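Local coordinates for protein chlorella virus DNA ligase-adenylate (Chlorella virus, PDB 1FVI) that probably joins breaks in DNA at the expense of ATP, and is captured here as the enzyme-adenylate intermediate of that reaction, at residues 1-11 against 163-174; 27-38 against 56-67. The protein carries 1 engineered substitution. All coordinates share one frame; numbering follows the deposited sequence.

Contact 1: 1-11 against 163-174; sequences AITKPLLAATL and MIRKPDGKYKFG. With AMP (adenosine monophosphate), chain C.
Two hydrogen bonds join residues 1-11 to residues 163-174. Leu7 N donates to Gly174 O at 3.0 Å, nearly straight at 173° but from above the carbonyl plane, and Leu6 N donates to Tyr171 OH over a longer 3.3 Å. The Tyr171 hydroxyl is also bonded to Asp64, so its ring is held at the outer end.

CH-pi and apolar contacts fill the middle. Leu6 CB sits over one face of the Tyr171 ring, 4.1 Å from the centroid and 22° off the normal, while Ile2 CD1 covers the opposite face and Lys4 O lies at the edge. With Leu6 CG anti to the backbone N (chi1 -162°), CD1 turns to Arg165, coming 3.3 Å from NH1, whose salt-bridge partner is Asp98. Farther out, Thr3 OG1 comes within 3.1 Å of Phe173 CG, the side chains nearly perpendicular.

At the other end Met163 bends at chi2 and chi3. Its CG packs 3.4 Å from C6 of the AMP adenine, and its CE reaches Ala8 CB at 3.7 Å. An inverse gamma turn centred on Phe173 brings Gly174 to the N-terminal chain, which passes along one side of the nucleotide pocket in the adenylation domain of an ATP-dependent DNA ligase.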
# COMPACT_ATOMS: atom_id res chain seq x y z
N ALA A 1 -25.82 0.69 1.55
CA ALA A 1 -25.74 -0.14 0.35
C ALA A 1 -24.78 0.47 -0.69
O ALA A 1 -24.69 1.68 -0.84
CB ALA A 1 -27.13 -0.36 -0.26
N ILE A 2 -24.10 -0.41 -1.42
CA ILE A 2 -23.12 -0.02 -2.43
C ILE A 2 -23.54 -0.53 -3.82
O ILE A 2 -23.75 -1.72 -4.01
CB ILE A 2 -21.72 -0.61 -2.01
CG1 ILE A 2 -21.24 0.02 -0.69
CG2 ILE A 2 -20.68 -0.45 -3.11
CD1 ILE A 2 -19.80 -0.35 -0.29
N THR A 3 -23.64 0.37 -4.79
CA THR A 3 -24.03 -0.05 -6.13
C THR A 3 -22.87 -0.38 -7.06
O THR A 3 -23.02 -1.13 -8.02
CB THR A 3 -24.98 0.99 -6.82
OG1 THR A 3 -24.29 2.23 -7.03
CG2 THR A 3 -26.23 1.23 -5.98
N LYS A 4 -21.71 0.23 -6.79
CA LYS A 4 -20.48 0.01 -7.56
C LYS A 4 -19.36 0.68 -6.77
O LYS A 4 -19.61 1.65 -6.05
CB LYS A 4 -20.58 0.57 -9.00
CG LYS A 4 -20.87 2.05 -9.10
CD LYS A 4 -21.07 2.46 -10.54
CE LYS A 4 -22.27 1.75 -11.12
NZ LYS A 4 -22.53 2.10 -12.56
N PRO A 5 -18.12 0.18 -6.89
CA PRO A 5 -17.06 0.82 -6.11
C PRO A 5 -16.68 2.27 -6.42
O PRO A 5 -16.98 2.81 -7.49
CB PRO A 5 -15.89 -0.16 -6.26
CG PRO A 5 -16.08 -0.69 -7.59
CD PRO A 5 -17.58 -0.94 -7.67
N LEU A 6 -16.10 2.90 -5.42
CA LEU A 6 -15.61 4.26 -5.51
C LEU A 6 -14.26 4.18 -6.25
O LEU A 6 -13.38 3.40 -5.87
CB LEU A 6 -15.38 4.82 -4.10
CG LEU A 6 -15.25 6.32 -3.78
CD1 LEU A 6 -14.44 6.44 -2.50
CD2 LEU A 6 -14.62 7.13 -4.89
N LEU A 7 -14.12 4.95 -7.32
CA LEU A 7 -12.87 4.97 -8.07
C LEU A 7 -12.19 6.34 -7.96
O LEU A 7 -12.79 7.32 -7.54
CB LEU A 7 -13.11 4.55 -9.52
CG LEU A 7 -13.71 3.15 -9.61
CD1 LEU A 7 -14.03 2.83 -11.06
CD2 LEU A 7 -12.76 2.10 -9.01
N ALA A 8 -10.90 6.37 -8.28
CA ALA A 8 -10.11 7.57 -8.16
C ALA A 8 -9.76 8.32 -9.44
O ALA A 8 -9.68 7.75 -10.53
CB ALA A 8 -8.79 7.25 -7.39
N ALA A 9 -9.61 9.62 -9.29
CA ALA A 9 -9.16 10.45 -10.37
C ALA A 9 -7.63 10.49 -10.17
O ALA A 9 -7.11 10.17 -9.09
CB ALA A 9 -9.77 11.85 -10.24
N THR A 10 -6.89 10.84 -11.22
CA THR A 10 -5.44 10.91 -11.10
C THR A 10 -4.95 12.31 -10.75
O THR A 10 -5.42 13.32 -11.32
CB THR A 10 -4.77 10.42 -12.39
OG1 THR A 10 -5.14 9.06 -12.61
CG2 THR A 10 -3.23 10.54 -12.31
N LEU A 11 -4.05 12.38 -9.77
CA LEU A 11 -3.45 13.64 -9.34
C LEU A 11 -2.18 13.78 -10.16
O LEU A 11 -1.27 12.96 -10.03
CB LEU A 11 -3.12 13.59 -7.84
CG LEU A 11 -2.49 14.77 -7.08
CD1 LEU A 11 -1.00 14.87 -7.37
CD2 LEU A 11 -3.22 16.07 -7.38
N MET A 163 -2.96 7.18 -1.96
CA MET A 163 -4.37 7.46 -2.24
C MET A 163 -4.79 8.62 -1.33
O MET A 163 -4.61 8.55 -0.11
CB MET A 163 -5.24 6.22 -1.99
CG MET A 163 -4.84 5.02 -2.84
SD MET A 163 -4.90 5.30 -4.62
CE MET A 163 -6.69 5.47 -4.90
N ILE A 164 -5.33 9.67 -1.94
CA ILE A 164 -5.77 10.89 -1.26
C ILE A 164 -7.30 11.07 -1.17
O ILE A 164 -8.03 10.91 -2.17
CB ILE A 164 -5.19 12.14 -1.98
CG1 ILE A 164 -3.66 12.01 -2.09
CG2 ILE A 164 -5.54 13.40 -1.21
CD1 ILE A 164 -3.04 12.91 -3.13
N ARG A 165 -7.78 11.47 0.01
CA ARG A 165 -9.20 11.69 0.22
C ARG A 165 -9.51 12.92 1.05
O ARG A 165 -8.82 13.22 2.04
CB ARG A 165 -9.84 10.49 0.93
CG ARG A 165 -9.75 9.16 0.22
CD ARG A 165 -11.03 8.37 0.43
NE ARG A 165 -10.82 6.92 0.43
CZ ARG A 165 -11.80 6.02 0.49
NH1 ARG A 165 -13.08 6.40 0.54
NH2 ARG A 165 -11.52 4.73 0.60
N LYS A 166 -10.56 13.65 0.66
CA LYS A 166 -10.99 14.79 1.46
C LYS A 166 -11.80 14.15 2.62
O LYS A 166 -12.43 13.10 2.45
CB LYS A 166 -11.80 15.81 0.64
CG LYS A 166 -13.17 15.39 0.19
CD LYS A 166 -13.71 16.44 -0.77
CE LYS A 166 -15.22 16.33 -0.96
NZ LYS A 166 -15.76 17.23 -2.04
N PRO A 167 -11.68 14.70 3.83
CA PRO A 167 -12.35 14.23 5.05
C PRO A 167 -13.85 14.10 4.94
O PRO A 167 -14.44 13.14 5.43
CB PRO A 167 -11.99 15.31 6.06
CG PRO A 167 -10.67 15.79 5.59
CD PRO A 167 -10.85 15.88 4.12
N ASP A 168 -14.47 15.07 4.29
CA ASP A 168 -15.92 15.11 4.13
C ASP A 168 -16.46 14.36 2.92
O ASP A 168 -17.66 14.38 2.67
CB ASP A 168 -16.40 16.57 4.11
CG ASP A 168 -15.81 17.38 2.97
OD1 ASP A 168 -14.58 17.26 2.74
OD2 ASP A 168 -16.56 18.14 2.33
N GLY A 169 -15.59 13.67 2.19
CA GLY A 169 -16.04 12.94 1.02
C GLY A 169 -17.06 11.83 1.28
O GLY A 169 -17.01 11.09 2.26
N LYS A 170 -17.98 11.69 0.34
CA LYS A 170 -19.02 10.69 0.41
C LYS A 170 -18.50 9.45 -0.30
O LYS A 170 -17.43 9.48 -0.90
CB LYS A 170 -20.26 11.17 -0.36
CG LYS A 170 -20.43 12.68 -0.39
CD LYS A 170 -19.54 13.32 -1.44
CE LYS A 170 -18.93 14.61 -0.94
NZ LYS A 170 -17.92 15.09 -1.90
N TYR A 171 -19.27 8.37 -0.22
CA TYR A 171 -18.91 7.16 -0.93
C TYR A 171 -19.62 7.29 -2.28
O TYR A 171 -20.84 7.07 -2.39
CB TYR A 171 -19.38 5.89 -0.20
CG TYR A 171 -18.78 4.65 -0.80
CD1 TYR A 171 -17.73 3.98 -0.17
CD2 TYR A 171 -19.18 4.20 -2.06
CE1 TYR A 171 -17.11 2.88 -0.78
CE2 TYR A 171 -18.56 3.12 -2.67
CZ TYR A 171 -17.53 2.47 -2.03
OH TYR A 171 -16.92 1.40 -2.65
N LYS A 172 -18.87 7.69 -3.30
CA LYS A 172 -19.41 7.88 -4.64
C LYS A 172 -19.52 6.56 -5.40
O LYS A 172 -18.57 5.77 -5.43
CB LYS A 172 -18.54 8.87 -5.43
CG LYS A 172 -19.09 9.24 -6.81
CD LYS A 172 -18.18 10.24 -7.50
CE LYS A 172 -18.63 10.51 -8.92
NZ LYS A 172 -17.80 11.53 -9.60
N PHE A 173 -20.68 6.32 -6.02
CA PHE A 173 -20.88 5.09 -6.79
C PHE A 173 -20.35 5.37 -8.19
O PHE A 173 -21.10 5.43 -9.16
CB PHE A 173 -22.37 4.71 -6.81
CG PHE A 173 -22.97 4.53 -5.43
CD1 PHE A 173 -24.30 4.83 -5.19
CD2 PHE A 173 -22.21 4.02 -4.39
CE1 PHE A 173 -24.87 4.62 -3.92
CE2 PHE A 173 -22.76 3.80 -3.11
CZ PHE A 173 -24.09 4.10 -2.88
N GLY A 174 -19.04 5.53 -8.28
CA GLY A 174 -18.40 5.83 -9.55
C GLY A 174 -17.04 6.45 -9.31
O GLY A 174 -16.56 6.51 -8.17
P AMP C . -3.31 2.37 -9.61
O1P AMP C . -3.42 3.23 -10.78
O3P AMP C . -3.19 0.96 -10.33
O5' AMP C . -4.63 2.26 -8.91
C5' AMP C . -4.81 1.28 -7.76
C4' AMP C . -6.23 0.77 -7.64
O4' AMP C . -6.34 0.22 -6.32
C3' AMP C . -7.31 1.87 -7.76
O3' AMP C . -8.48 1.47 -8.46
C2' AMP C . -7.70 2.15 -6.35
O2' AMP C . -9.07 2.53 -6.29
C1' AMP C . -7.34 0.87 -5.58
N9 AMP C . -6.80 1.19 -4.27
C8 AMP C . -5.62 0.68 -3.77
N7 AMP C . -5.39 1.14 -2.58
C5 AMP C . -6.44 1.99 -2.25
C6 AMP C . -6.74 2.76 -1.11
N6 AMP C . -5.94 2.80 -0.02
N1 AMP C . -7.88 3.47 -1.16
C2 AMP C . -8.65 3.43 -2.23
N3 AMP C . -8.50 2.74 -3.36
C4 AMP C . -7.34 2.01 -3.35

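Contact 2: 27-38 against 56-67. Engineered in segment 27-38: Ala28 (natural residue Asp). With AMP (adenosine monophosphate), chain C.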
# COMPACT_ATOMS: atom_id res chain seq x y z
N ILE A 27 -2.49 0.32 -2.71
CA ILE A 27 -2.27 -1.12 -2.69
C ILE A 27 -2.46 -1.79 -4.07
O ILE A 27 -3.42 -1.49 -4.82
CB ILE A 27 -3.22 -1.81 -1.65
CG1 ILE A 27 -2.99 -1.23 -0.27
CG2 ILE A 27 -3.02 -3.33 -1.63
CD1 ILE A 27 -4.21 -1.26 0.59
N ALA A 28 -1.52 -2.67 -4.39
CA ALA A 28 -1.55 -3.45 -5.61
C ALA A 28 -2.25 -4.73 -5.16
O ALA A 28 -1.66 -5.57 -4.48
CB ALA A 28 -0.12 -3.76 -6.08
N GLY A 29 -3.54 -4.85 -5.46
CA GLY A 29 -4.25 -6.03 -5.04
C GLY A 29 -5.59 -6.21 -5.72
O GLY A 29 -5.84 -5.65 -6.79
N ILE A 30 -6.45 -7.01 -5.09
CA ILE A 30 -7.77 -7.27 -5.64
C ILE A 30 -8.81 -6.52 -4.82
O ILE A 30 -8.98 -6.79 -3.62
CB ILE A 30 -8.08 -8.81 -5.63
CG1 ILE A 30 -6.96 -9.57 -6.37
CG2 ILE A 30 -9.45 -9.11 -6.30
CD1 ILE A 30 -6.79 -9.15 -7.87
N ARG A 31 -9.41 -5.52 -5.47
CA ARG A 31 -10.47 -4.70 -4.87
C ARG A 31 -11.64 -5.63 -4.52
O ARG A 31 -12.11 -6.43 -5.35
CB ARG A 31 -10.95 -3.64 -5.87
CG ARG A 31 -11.99 -2.68 -5.34
CD ARG A 31 -11.41 -1.86 -4.19
NE ARG A 31 -12.32 -0.82 -3.71
CZ ARG A 31 -12.49 0.36 -4.31
NH1 ARG A 31 -11.81 0.64 -5.41
NH2 ARG A 31 -13.34 1.25 -3.81
N SER A 32 -12.09 -5.54 -3.27
CA SER A 32 -13.18 -6.38 -2.80
C SER A 32 -14.10 -5.66 -1.81
O SER A 32 -13.65 -5.02 -0.85
CB SER A 32 -12.64 -7.66 -2.16
OG SER A 32 -13.56 -8.72 -2.30
N VAL A 33 -15.39 -5.77 -2.08
CA VAL A 33 -16.39 -5.16 -1.24
C VAL A 33 -17.30 -6.25 -0.67
O VAL A 33 -17.64 -7.22 -1.34
CB VAL A 33 -17.26 -4.17 -2.03
CG1 VAL A 33 -18.37 -3.61 -1.14
CG2 VAL A 33 -16.40 -3.05 -2.59
N LYS A 34 -17.64 -6.07 0.60
CA LYS A 34 -18.53 -6.98 1.31
C LYS A 34 -19.98 -6.53 1.13
O LYS A 34 -20.41 -5.51 1.67
CB LYS A 34 -18.19 -7.01 2.80
CG LYS A 34 -19.23 -7.65 3.68
CD LYS A 34 -19.55 -9.04 3.24
CE LYS A 34 -20.72 -9.58 4.05
NZ LYS A 34 -20.46 -9.58 5.52
N GLN A 35 -20.70 -7.28 0.31
CA GLN A 35 -22.10 -7.02 0.06
C GLN A 35 -22.77 -8.38 -0.09
O GLN A 35 -22.80 -8.95 -1.19
CB GLN A 35 -22.28 -6.16 -1.19
CG GLN A 35 -23.69 -5.64 -1.35
CD GLN A 35 -23.72 -4.25 -1.91
OE1 GLN A 35 -23.78 -4.06 -3.12
NE2 GLN A 35 -23.66 -3.26 -1.03
N THR A 36 -23.22 -8.92 1.05
CA THR A 36 -23.87 -10.22 1.20
C THR A 36 -22.75 -11.27 1.22
O THR A 36 -22.73 -12.17 2.06
CB THR A 36 -24.90 -10.49 0.07
OG1 THR A 36 -25.70 -9.31 -0.15
CG2 THR A 36 -25.84 -11.65 0.46
N GLN A 37 -21.83 -11.13 0.27
CA GLN A 37 -20.64 -11.97 0.14
C GLN A 37 -19.54 -11.08 -0.45
O GLN A 37 -19.80 -9.92 -0.78
CB GLN A 37 -20.90 -13.15 -0.79
CG GLN A 37 -21.24 -12.77 -2.21
CD GLN A 37 -21.44 -13.98 -3.10
OE1 GLN A 37 -22.17 -13.92 -4.10
NE2 GLN A 37 -20.78 -15.10 -2.77
N MET A 38 -18.31 -11.59 -0.57
CA MET A 38 -17.23 -10.79 -1.14
C MET A 38 -17.35 -10.67 -2.66
O MET A 38 -17.47 -11.67 -3.37
CB MET A 38 -15.85 -11.32 -0.76
CG MET A 38 -15.59 -11.31 0.74
SD MET A 38 -16.07 -9.79 1.63
CE MET A 38 -14.76 -8.65 1.22
N THR A 56 -16.39 -12.91 4.42
CA THR A 56 -17.80 -12.58 4.64
C THR A 56 -18.18 -12.81 6.11
O THR A 56 -18.99 -12.07 6.67
CB THR A 56 -18.78 -13.38 3.73
OG1 THR A 56 -18.68 -14.77 4.02
CG2 THR A 56 -18.47 -13.15 2.29
N GLU A 57 -17.56 -13.81 6.74
CA GLU A 57 -17.81 -14.11 8.15
C GLU A 57 -17.16 -13.04 9.04
O GLU A 57 -17.74 -12.61 10.04
CB GLU A 57 -17.24 -15.50 8.52
CG GLU A 57 -18.02 -16.68 7.94
CD GLU A 57 -17.32 -18.05 8.10
OE1 GLU A 57 -16.24 -18.13 8.74
OE2 GLU A 57 -17.85 -19.05 7.56
N LEU A 58 -15.98 -12.58 8.62
CA LEU A 58 -15.21 -11.57 9.36
C LEU A 58 -15.65 -10.12 9.21
O LEU A 58 -15.74 -9.38 10.18
CB LEU A 58 -13.73 -11.67 8.97
CG LEU A 58 -12.69 -12.27 9.92
CD1 LEU A 58 -13.21 -13.47 10.66
CD2 LEU A 58 -11.48 -12.66 9.10
N LEU A 59 -15.95 -9.71 7.98
CA LEU A 59 -16.29 -8.32 7.74
C LEU A 59 -17.75 -7.94 7.82
O LEU A 59 -18.63 -8.74 7.47
CB LEU A 59 -15.75 -7.90 6.37
CG LEU A 59 -14.25 -7.97 6.08
CD1 LEU A 59 -14.05 -7.79 4.58
CD2 LEU A 59 -13.50 -6.90 6.87
N PRO A 60 -18.04 -6.72 8.30
CA PRO A 60 -19.42 -6.25 8.40
C PRO A 60 -19.86 -5.84 7.01
O PRO A 60 -19.03 -5.49 6.16
CB PRO A 60 -19.31 -5.04 9.33
CG PRO A 60 -17.95 -4.52 9.02
CD PRO A 60 -17.13 -5.78 9.00
N GLU A 61 -21.16 -5.94 6.77
CA GLU A 61 -21.75 -5.57 5.49
C GLU A 61 -21.36 -4.12 5.15
O GLU A 61 -21.41 -3.24 6.01
CB GLU A 61 -23.28 -5.72 5.62
CG GLU A 61 -24.08 -5.21 4.44
CD GLU A 61 -24.01 -6.11 3.22
OE1 GLU A 61 -23.43 -7.22 3.31
OE2 GLU A 61 -24.55 -5.70 2.17
N GLY A 62 -20.94 -3.87 3.91
CA GLY A 62 -20.54 -2.52 3.53
C GLY A 62 -19.04 -2.25 3.57
O GLY A 62 -18.59 -1.12 3.32
N SER A 63 -18.27 -3.28 3.89
CA SER A 63 -16.82 -3.16 3.93
C SER A 63 -16.20 -3.02 2.53
O SER A 63 -16.63 -3.69 1.58
CB SER A 63 -16.20 -4.37 4.60
OG SER A 63 -16.42 -4.30 5.99
N ASP A 64 -15.20 -2.16 2.43
CA ASP A 64 -14.48 -1.93 1.19
C ASP A 64 -12.97 -2.06 1.44
O ASP A 64 -12.47 -1.62 2.49
CB ASP A 64 -14.83 -0.56 0.61
CG ASP A 64 -14.42 -0.43 -0.84
OD1 ASP A 64 -13.89 -1.42 -1.41
OD2 ASP A 64 -14.63 0.68 -1.39
N GLY A 65 -12.26 -2.69 0.50
CA GLY A 65 -10.83 -2.89 0.69
C GLY A 65 -10.10 -3.66 -0.39
O GLY A 65 -10.60 -3.82 -1.51
N GLU A 66 -8.91 -4.12 -0.05
CA GLU A 66 -8.05 -4.84 -0.99
C GLU A 66 -7.52 -6.15 -0.45
O GLU A 66 -6.96 -6.22 0.66
CB GLU A 66 -6.82 -3.97 -1.35
CG GLU A 66 -7.09 -2.70 -2.15
CD GLU A 66 -7.14 -2.93 -3.64
OE1 GLU A 66 -7.68 -2.07 -4.34
OE2 GLU A 66 -6.61 -3.94 -4.13
N ILE A 67 -7.66 -7.19 -1.25
CA ILE A 67 -7.15 -8.50 -0.87
C ILE A 67 -5.74 -8.59 -1.47
O ILE A 67 -5.50 -8.09 -2.58
CB ILE A 67 -8.01 -9.67 -1.46
CG1 ILE A 67 -9.49 -9.47 -1.09
CG2 ILE A 67 -7.48 -11.04 -0.98
CD1 ILE A 67 -10.44 -10.41 -1.84
P AMP C . -3.31 2.37 -9.61
O1P AMP C . -3.42 3.23 -10.78
O3P AMP C . -3.19 0.96 -10.33
O5' AMP C . -4.63 2.26 -8.91
C5' AMP C . -4.81 1.28 -7.76
C4' AMP C . -6.23 0.77 -7.64
O4' AMP C . -6.34 0.22 -6.32
C3' AMP C . -7.31 1.87 -7.76
O3' AMP C . -8.48 1.47 -8.46
C2' AMP C . -7.70 2.15 -6.35
O2' AMP C . -9.07 2.53 -6.29
C1' AMP C . -7.34 0.87 -5.58
N9 AMP C . -6.80 1.19 -4.27
C8 AMP C . -5.62 0.68 -3.77
N7 AMP C . -5.39 1.14 -2.58
C5 AMP C . -6.44 1.99 -2.25
C6 AMP C . -6.74 2.76 -1.11
N6 AMP C . -5.94 2.80 -0.02
N1 AMP C . -7.88 3.47 -1.16
C2 AMP C . -8.65 3.43 -2.23
N3 AMP C . -8.50 2.74 -3.36
C4 AMP C . -7.34 2.01 -3.35
O HOH W 1 -7.31 -2.93 -6.81
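Arg31 meets Asp64 side-on, the guanidinium and carboxylate planes 19° apart. Arg31 NE donates to Asp64 OD1 and NH2 to OD2, each at 2.8 Å and nearly straight, both oxygens met on the syn side. OD2 is also bonded to the Tyr171 hydroxyl, and NH2 to Leu6 O. The bend of Arg31 at chi2 (63°) carries its head group to Asp64, diagonally across the strand pair, rather than to its directly opposed non-hydrogen-bonded mate Glu66.

Strands 30-34 and 63-67 run antiparallel at 146°, with Ile30 N to Ile67 O at 2.9 Å among the bonds setting the register. On the face away from Arg31, Ile67 CD1 lies against Ser32 CB at 3.5 Å.

Ile27 CG2 lies against Glu66 CB, the two side chains running antiparallel. Glu66 OE1 comes 3.2 Å from C1' of AMP, and Ile27 N donates to adenine N7.

Lys34 bends at chi2 and chi4, bringing NZ to Leu59 O at 2.8 Å and Thr56 O at 3.1 Å, where helix 49-58 ends. Glu61 OE1 accepts from Thr36 N on its syn lone pair.

The bonds to Asp64 fix the guanidinium's rotation; the ammonium of buried Lys34, held by two carbonyls with Glu61 OE1 4.4 Å from NZ, would probably remain charged.

In the fold
Both segments of contact 2 fall in the chain between residues 11 and 163, within the span that contact 1 closes; the centres of the two contacts lie 15 Å apart. Two polar links join them through the Arg31-Asp64 pair: Tyr171 OH is 2.7 Å from Asp64 OD2, and Leu6 O is 3.0 Å from Arg31 NH2, both probable hydrogen bonds. Alongside, Ile2 CD1 packs 3.7 Å from Val33 CG1. The two contacts belong to different sheets, strands 9-10 and 162-165 lying in one and strands 30-34 and 63-68 in the other. AMP touches both: Met163 comes from contact 1, and Ile27, Arg31 and Glu66 from contact 2. Lys26, the covalent AMP site, immediately precedes residues 27-38, its side chain about 6 Å from that of Ile27.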